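Local atomic coordinates of STU0660 (Streptococcus thermophilus, PDB entry 3ZTH), a protein that probably binds DNA as a four-chain assembly and takes part in CRISPR-mediated bacterial immunity as one of the large Csn2 proteins. Residues K45-E50 with V70-Y75; S160-F163 with K168-S171; K276-P279 with F283-R286. All blocks are in the same frame, centred on the assembly; numbering follows the deposited sequence.

Contact 1 of 3, residues K45-E50 with V70-Y75; sequences KKYSSE and VKRSSY
R72 reaches over to K45 and Y47, showing how a single arginine can tie a tight turn to the end of a helix and the chain that leaves it. The turn is a type I beta turn, K71 to S74; the helix is 28-43, next after strand 20-24 in what is consistent with a P-loop NTPase-like core. V70, leading into the turn, gives its carbonyl oxygen to the hydroxyl of Y41. K71 opens the turn and accepts the bond that closes it, S74 N to K71 O at 3.0 Å. R72, at its second position, extends its chain and then bends at chi3 (60°), which brings the guanidinium between two kinds of partner. At its edge, NH2 donates to K45 O over 3.0 Å, an almost straight bond (172°) that lies in the guanidinium plane and uses a carbonyl lone pair. Over one face of the guanidinium stands the hydroxyl of Y47, its OH 3.4 Å from R72 CZ; the two planes are 28° apart, and NH1 approaches Y47 CE2 obliquely at 3.2 Å. NE bonds to the carbonyl of Y41, and NH2 also makes a weak bond to that of W40, both in the last turn of helix 28-43. S74 O accepts from K198 NZ, and the Y75 ring meets that of F42, in the same helix, edge-to-face.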
loop_
_atom_site.group_PDB
_atom_site.type_symbol
_atom_site.label_atom_id
_atom_site.label_comp_id
_atom_site.label_asym_id
_atom_site.label_seq_id
_atom_site.Cartn_x
_atom_site.Cartn_y
_atom_site.Cartn_z
ATOM N N LYS A 45 2.637 19.017 12.942
ATOM C CA LYS A 45 3.089 17.734 13.450
ATOM C C LYS A 45 1.959 16.937 14.111
ATOM O O LYS A 45 1.200 17.465 14.920
ATOM C CB LYS A 45 4.209 17.960 14.466
ATOM C CG LYS A 45 4.674 16.722 15.194
ATOM C CD LYS A 45 5.494 15.827 14.293
ATOM C CE LYS A 45 6.129 14.693 15.094
ATOM N NZ LYS A 45 7.082 13.891 14.272
ATOM N N LYS A 46 1.852 15.662 13.751
ATOM C CA LYS A 46 0.860 14.771 14.347
ATOM C C LYS A 46 1.662 14.040 15.422
ATOM O O LYS A 46 2.552 13.246 15.122
ATOM C CB LYS A 46 0.317 13.796 13.301
ATOM C CG LYS A 46 -0.407 14.491 12.147
ATOM C CD LYS A 46 -0.476 13.605 10.909
ATOM C CE LYS A 46 -0.781 14.421 9.659
ATOM N NZ LYS A 46 -0.437 13.677 8.412
ATOM N N TYR A 47 1.350 14.333 16.676
ATOM C CA TYR A 47 2.066 13.772 17.807
ATOM C C TYR A 47 1.803 12.319 18.160
ATOM O O TYR A 47 0.656 11.890 18.267
ATOM C CB TYR A 47 1.781 14.605 19.050
ATOM C CG TYR A 47 1.938 16.097 18.874
ATOM C CD1 TYR A 47 3.175 16.660 18.555
ATOM C CD2 TYR A 47 0.861 16.954 19.096
ATOM C CE1 TYR A 47 3.340 18.047 18.469
ATOM C CE2 TYR A 47 1.011 18.334 19.013
ATOM C CZ TYR A 47 2.253 18.876 18.703
ATOM O OH TYR A 47 2.403 20.243 18.644
ATOM N N SER A 48 2.879 11.565 18.357
ATOM C CA SER A 48 2.761 10.176 18.772
ATOM C C SER A 48 2.818 10.303 20.284
ATOM O O SER A 48 3.052 11.396 20.798
ATOM C CB SER A 48 3.950 9.352 18.289
ATOM O OG SER A 48 5.129 9.702 18.993
ATOM N N SER A 49 2.611 9.210 21.007
ATOM C CA SER A 49 2.667 9.288 22.460
ATOM C C SER A 49 4.115 9.433 22.931
ATOM O O SER A 49 4.377 10.007 23.984
ATOM C CB SER A 49 2.014 8.053 23.092
ATOM O OG SER A 49 2.556 6.860 22.560
ATOM N N GLU A 50 5.058 8.919 22.150
ATOM C CA GLU A 50 6.463 9.039 22.518
ATOM C C GLU A 50 6.909 10.493 22.349
ATOM O O GLU A 50 7.872 10.936 22.978
ATOM C CB GLU A 50 7.342 8.118 21.659
ATOM C CG GLU A 50 7.211 6.627 21.974
ATOM C CD GLU A 50 6.083 5.943 21.207
ATOM O OE1 GLU A 50 4.936 6.432 21.249
ATOM O OE2 GLU A 50 6.347 4.904 20.564
ATOM N N VAL A 70 -1.824 30.459 21.328
ATOM C CA VAL A 70 -1.601 30.896 19.959
ATOM C C VAL A 70 -1.955 29.705 19.086
ATOM O O VAL A 70 -1.291 28.684 19.142
ATOM C CB VAL A 70 -0.127 31.268 19.731
ATOM C CG1 VAL A 70 0.071 31.769 18.306
ATOM C CG2 VAL A 70 0.298 32.320 20.738
ATOM N N LYS A 71 -3.011 29.827 18.292
ATOM C CA LYS A 71 -3.447 28.724 17.436
ATOM C C LYS A 71 -2.352 28.200 16.516
ATOM O O LYS A 71 -1.580 28.969 15.945
ATOM C CB LYS A 71 -4.649 29.146 16.591
ATOM C CG LYS A 71 -5.872 29.516 17.397
ATOM C CD LYS A 71 -7.041 29.801 16.476
ATOM C CE LYS A 71 -8.269 30.242 17.257
ATOM N NZ LYS A 71 -9.431 30.475 16.348
ATOM N N ARG A 72 -2.302 26.879 16.376
ATOM C CA ARG A 72 -1.314 26.230 15.527
ATOM C C ARG A 72 -1.574 26.571 14.063
ATOM O O ARG A 72 -0.672 26.522 13.226
ATOM C CB ARG A 72 -1.366 24.711 15.728
ATOM C CG ARG A 72 -1.044 24.265 17.151
ATOM C CD ARG A 72 -1.021 22.749 17.275
ATOM N NE ARG A 72 -0.022 22.148 16.395
ATOM C CZ ARG A 72 0.143 20.840 16.227
ATOM N NH1 ARG A 72 -0.625 19.984 16.881
ATOM N NH2 ARG A 72 1.075 20.385 15.396
ATOM N N SER A 73 -2.817 26.929 13.772
ATOM C CA SER A 73 -3.234 27.278 12.419
ATOM C C SER A 73 -3.022 28.766 12.154
ATOM O O SER A 73 -3.219 29.243 11.039
ATOM C CB SER A 73 -4.716 26.946 12.245
ATOM O OG SER A 73 -5.507 27.721 13.137
ATOM N N SER A 74 -2.620 29.492 13.186
ATOM C CA SER A 74 -2.411 30.928 13.087
ATOM C C SER A 74 -1.520 31.424 11.938
ATOM O O SER A 74 -1.687 32.552 11.476
ATOM C CB SER A 74 -1.867 31.451 14.419
ATOM O OG SER A 74 -1.778 32.862 14.409
ATOM N N TYR A 75 -0.585 30.601 11.469
ATOM C CA TYR A 75 0.310 31.026 10.389
ATOM C C TYR A 75 0.460 30.004 9.280
ATOM O O TYR A 75 0.220 28.818 9.481
ATOM C CB TYR A 75 1.740 31.262 10.906
ATOM C CG TYR A 75 1.920 32.271 12.010
ATOM C CD1 TYR A 75 2.042 33.632 11.728
ATOM C CD2 TYR A 75 2.017 31.863 13.336
ATOM C CE1 TYR A 75 2.264 34.554 12.742
ATOM C CE2 TYR A 75 2.238 32.780 14.356
ATOM C CZ TYR A 75 2.360 34.123 14.052
ATOM O OH TYR A 75 2.567 35.031 15.071
#

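Contact 2 of 3, residues S160-F163 with K168-S171; sequences SPFF and KNLS
F163 meets N169 and L170 where strand 160-163 and strand 168-170 swing sharply apart, a worked case of a hairpin joined at one end. The short strand axes approach to 5.9 Å, yet their directions differ by 106°, far from the antiparallel ideal. One direct backbone bond spans the pair, L170 N to F163 O at 3.0 Å, close to straight at 166°. F163 N and L170 O stand 4.2 Å apart, and a water links them: it accepts from F163 N at 2.7 Å and donates to L170 O at 2.8 Å. At F163 O, a weaker CH...O contact from N169 CA supplements the L170 N-H bond. Among the side chains, L170 places CG between its backbone N and carbonyl carbon (chi1 46°), which lets CD1 touch F163 CB at 3.8 Å, while the ring of F163 leads off to meet that of F172. On F162, the N169 amide crosses the ring at a slant, the amide and ring planes only modestly turned from each other; ND2 comes to 3.3 Å from F162 CD2 and is hydrogen-bonded to E145 of the third subunit. S160 to F163 also form an antiparallel ladder with a strand of that third subunit. A short, splayed beta hairpin whose longer strand extends a sheet across a subunit interface is thus the motif here.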
loop_
_atom_site.group_PDB
_atom_site.type_symbol
_atom_site.label_atom_id
_atom_site.label_comp_id
_atom_site.label_asym_id
_atom_site.label_seq_id
_atom_site.Cartn_x
_atom_site.Cartn_y
_atom_site.Cartn_z
ATOM N N SER A 160 7.625 20.177 -14.349
ATOM C CA SER A 160 8.706 20.140 -13.379
ATOM C C SER A 160 9.541 21.409 -13.480
ATOM O O SER A 160 9.703 21.984 -14.564
ATOM C CB SER A 160 9.596 18.917 -13.610
ATOM O OG SER A 160 8.962 17.744 -13.138
ATOM N N PRO A 161 10.072 21.870 -12.343
ATOM C CA PRO A 161 10.891 23.080 -12.342
ATOM C C PRO A 161 12.318 22.805 -12.805
ATOM O O PRO A 161 12.860 21.720 -12.591
ATOM C CB PRO A 161 10.821 23.531 -10.889
ATOM C CG PRO A 161 10.759 22.231 -10.150
ATOM C CD PRO A 161 9.785 21.421 -10.969
ATOM N N PHE A 162 12.911 23.791 -13.462
ATOM C CA PHE A 162 14.282 23.695 -13.944
ATOM C C PHE A 162 14.945 25.043 -13.741
ATOM O O PHE A 162 14.283 26.078 -13.703
ATOM C CB PHE A 162 14.332 23.337 -15.433
ATOM C CG PHE A 162 14.104 21.878 -15.723
ATOM C CD1 PHE A 162 12.813 21.358 -15.801
ATOM C CD2 PHE A 162 15.189 21.025 -15.937
ATOM C CE1 PHE A 162 12.602 20.017 -16.094
ATOM C CE2 PHE A 162 14.996 19.682 -16.230
ATOM C CZ PHE A 162 13.697 19.172 -16.311
ATOM N N PHE A 163 16.259 25.033 -13.606
ATOM C CA PHE A 163 16.996 26.273 -13.417
ATOM C C PHE A 163 17.998 26.353 -14.548
ATOM O O PHE A 163 18.692 25.380 -14.852
ATOM C CB PHE A 163 17.693 26.257 -12.057
ATOM C CG PHE A 163 16.746 26.062 -10.910
ATOM C CD1 PHE A 163 16.325 24.787 -10.557
ATOM C CD2 PHE A 163 16.231 27.156 -10.223
ATOM C CE1 PHE A 163 15.400 24.605 -9.537
ATOM C CE2 PHE A 163 15.303 26.989 -9.198
ATOM C CZ PHE A 163 14.887 25.710 -8.856
ATOM N N LYS A 168 20.815 27.211 -20.440
ATOM C CA LYS A 168 21.497 25.951 -20.170
ATOM C C LYS A 168 21.089 25.489 -18.778
ATOM O O LYS A 168 21.347 26.167 -17.788
ATOM C CB LYS A 168 23.013 26.127 -20.242
ATOM C CG LYS A 168 23.778 24.833 -20.042
ATOM C CD LYS A 168 25.276 25.074 -19.972
ATOM C CE LYS A 168 26.028 23.772 -19.737
ATOM N NZ LYS A 168 27.468 24.029 -19.462
ATOM N N ASN A 169 20.440 24.336 -18.703
ATOM C CA ASN A 169 19.983 23.814 -17.425
ATOM C C ASN A 169 21.086 23.253 -16.536
ATOM O O ASN A 169 22.010 22.592 -17.007
ATOM C CB ASN A 169 18.944 22.703 -17.630
ATOM C CG ASN A 169 17.618 23.214 -18.157
ATOM O OD1 ASN A 169 17.368 24.420 -18.205
ATOM N ND2 ASN A 169 16.748 22.284 -18.545
ATOM N N LEU A 170 20.971 23.534 -15.243
ATOM C CA LEU A 170 21.884 23.007 -14.236
ATOM C C LEU A 170 21.005 22.637 -13.053
ATOM O O LEU A 170 19.945 23.232 -12.853
ATOM C CB LEU A 170 22.952 24.025 -13.810
ATOM C CG LEU A 170 22.672 25.491 -13.469
ATOM C CD1 LEU A 170 21.412 25.659 -12.650
ATOM C CD2 LEU A 170 23.891 26.028 -12.722
ATOM N N SER A 171 21.424 21.641 -12.287
ATOM C CA SER A 171 20.644 21.222 -11.135
ATOM C C SER A 171 20.620 22.310 -10.067
ATOM O O SER A 171 21.571 23.088 -9.922
ATOM C CB SER A 171 21.213 19.933 -10.557
ATOM O OG SER A 171 21.089 18.887 -11.501
HETATM O O HOH W 1 17.498 22.696 -14.060
#

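Contact 3 of 3, residues K276-P279 with F283-R286; sequences KYYP and FPTR
Y278 receives P284 over the face of its ring and F283 alongside its CB, a compact illustration of how proline and aromatic residues can pack the loop between helix 267-277 and helix 286-296. The P284 CD methylene sits 3.8 Å from the centroid of the Y278 ring, only 12° off the ring normal, which is a CH-pi contact almost directly over the ring centre. P284 CG lies further toward the phenolic end, 3.7 Å from Y278 CZ, so the pyrrolidine edge runs along the outer half of the ring. F283 approaches differently. Its ring presents an edge, with CD1 3.8 Å from Y278 CB and CE1 3.9 Å from the same carbon, and the two side chains pass each other in opposite directions. F283 gets there because its CG is anti to the carbonyl carbon (chi1 -57°), and the same ring also packs on M275 of helix 267-277. Around this first shell, P279 CD lies over the opposite face of Y278, offset toward the rim, so a proline packs on each face of the ring. Y278 is the residue at which helix 267-277 gives up helical geometry, whereas T285 holds the N-cap position of helix 286-296. Further out, the P284 carbonyl accepts from the hydroxyl of Y271, and R286 forms a salt bridge with E268, both on the earlier helix; Y278 rests on I317 of helix 312-324 and on L342 of the second subunit. What joins the two segments is therefore dispersion and CH-pi attraction; the latter is probably strengthened by the slight positive charge of a CD methylene bonded to an amide nitrogen, pressed against an electron-rich phenol.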
loop_
_atom_site.group_PDB
_atom_site.type_symbol
_atom_site.label_atom_id
_atom_site.label_comp_id
_atom_site.label_asym_id
_atom_site.label_seq_id
_atom_site.Cartn_x
_atom_site.Cartn_y
_atom_site.Cartn_z
ATOM N N LYS A 276 26.583 55.810 30.121
ATOM C CA LYS A 276 26.666 56.226 31.518
ATOM C C LYS A 276 27.695 55.399 32.296
ATOM O O LYS A 276 28.371 55.914 33.185
ATOM C CB LYS A 276 25.296 56.119 32.196
ATOM C CG LYS A 276 25.333 56.540 33.656
ATOM C CD LYS A 276 23.974 56.477 34.351
ATOM C CE LYS A 276 24.090 57.010 35.794
ATOM N NZ LYS A 276 22.804 57.018 36.563
ATOM N N TYR A 277 27.816 54.121 31.949
ATOM C CA TYR A 277 28.756 53.216 32.606
ATOM C C TYR A 277 30.141 53.153 31.968
ATOM O O TYR A 277 31.072 52.621 32.566
ATOM C CB TYR A 277 28.188 51.803 32.632
ATOM C CG TYR A 277 27.182 51.549 33.723
ATOM C CD1 TYR A 277 25.829 51.813 33.519
ATOM C CD2 TYR A 277 27.578 51.022 34.955
ATOM C CE1 TYR A 277 24.892 51.554 34.510
ATOM C CE2 TYR A 277 26.647 50.757 35.953
ATOM C CZ TYR A 277 25.307 51.023 35.719
ATOM O OH TYR A 277 24.373 50.730 36.679
ATOM N N TYR A 278 30.287 53.680 30.759
ATOM C CA TYR A 278 31.581 53.632 30.088
ATOM C C TYR A 278 32.692 54.238 30.956
ATOM O O TYR A 278 32.574 55.366 31.445
ATOM C CB TYR A 278 31.515 54.363 28.752
ATOM C CG TYR A 278 32.458 53.789 27.732
ATOM C CD1 TYR A 278 32.195 52.559 27.137
ATOM C CD2 TYR A 278 33.615 54.468 27.361
ATOM C CE1 TYR A 278 33.056 52.012 26.195
ATOM C CE2 TYR A 278 34.488 53.929 26.418
ATOM C CZ TYR A 278 34.202 52.703 25.840
ATOM O OH TYR A 278 35.060 52.160 24.914
ATOM N N PRO A 279 33.798 53.497 31.136
ATOM C CA PRO A 279 34.949 53.921 31.941
ATOM C C PRO A 279 35.811 55.023 31.326
ATOM O O PRO A 279 36.887 55.339 31.841
ATOM C CB PRO A 279 35.730 52.627 32.117
ATOM C CG PRO A 279 35.524 51.962 30.793
ATOM C CD PRO A 279 34.036 52.170 30.542
ATOM N N PHE A 283 33.527 58.129 24.623
ATOM C CA PHE A 283 32.388 57.271 24.325
ATOM C C PHE A 283 32.439 56.846 22.869
ATOM O O PHE A 283 32.883 57.601 22.001
ATOM C CB PHE A 283 31.067 58.011 24.553
ATOM C CG PHE A 283 30.905 58.556 25.935
ATOM C CD1 PHE A 283 30.994 57.720 27.044
ATOM C CD2 PHE A 283 30.645 59.912 26.133
ATOM C CE1 PHE A 283 30.824 58.223 28.338
ATOM C CE2 PHE A 283 30.473 60.428 27.425
ATOM C CZ PHE A 283 30.564 59.577 28.529
ATOM N N PRO A 284 32.003 55.618 22.586
ATOM C CA PRO A 284 32.013 55.147 21.203
ATOM C C PRO A 284 30.886 55.840 20.453
ATOM O O PRO A 284 29.923 56.306 21.058
ATOM C CB PRO A 284 31.767 53.648 21.344
ATOM C CG PRO A 284 32.336 53.334 22.708
ATOM C CD PRO A 284 31.833 54.497 23.524
ATOM N N THR A 285 31.014 55.924 19.140
ATOM C CA THR A 285 29.979 56.541 18.329
ATOM C C THR A 285 28.761 55.618 18.366
ATOM O O THR A 285 28.865 54.433 18.718
ATOM C CB THR A 285 30.445 56.701 16.863
ATOM O OG1 THR A 285 29.377 57.225 16.076
ATOM C CG2 THR A 285 30.837 55.362 16.271
ATOM N N ARG A 286 27.605 56.150 18.007
ATOM C CA ARG A 286 26.401 55.343 18.006
ATOM C C ARG A 286 26.568 54.148 17.070
ATOM O O ARG A 286 26.059 53.061 17.339
ATOM C CB ARG A 286 25.206 56.196 17.583
ATOM C CG ARG A 286 24.160 56.319 18.666
ATOM C CD ARG A 286 23.310 57.542 18.462
ATOM N NE ARG A 286 23.957 58.704 19.047
ATOM C CZ ARG A 286 23.595 59.259 20.198
ATOM N NH1 ARG A 286 22.578 58.760 20.889
ATOM N NH2 ARG A 286 24.263 60.306 20.658
#

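In the fold
Contacts 1, 2 and 3 follow one another along the chain without overlap, and none lies at the magnesium site of Q26 and D240. Within a subunit they are well separated: centres of contacts 1 and 2 are 35 Å apart, those of 1 and 3 are 46 Å apart, and the centres of contacts 2 and 3, on opposite sides of the chain's centre, are 53 Å apart. The assembly brings two of them together. Contact 1 of one chain packs its S48 and E50 against S171 and F162 in the second subunit, residues belonging to contact 2 of that copy. Contact 3 faces the second subunit too, through L342 and F345 there.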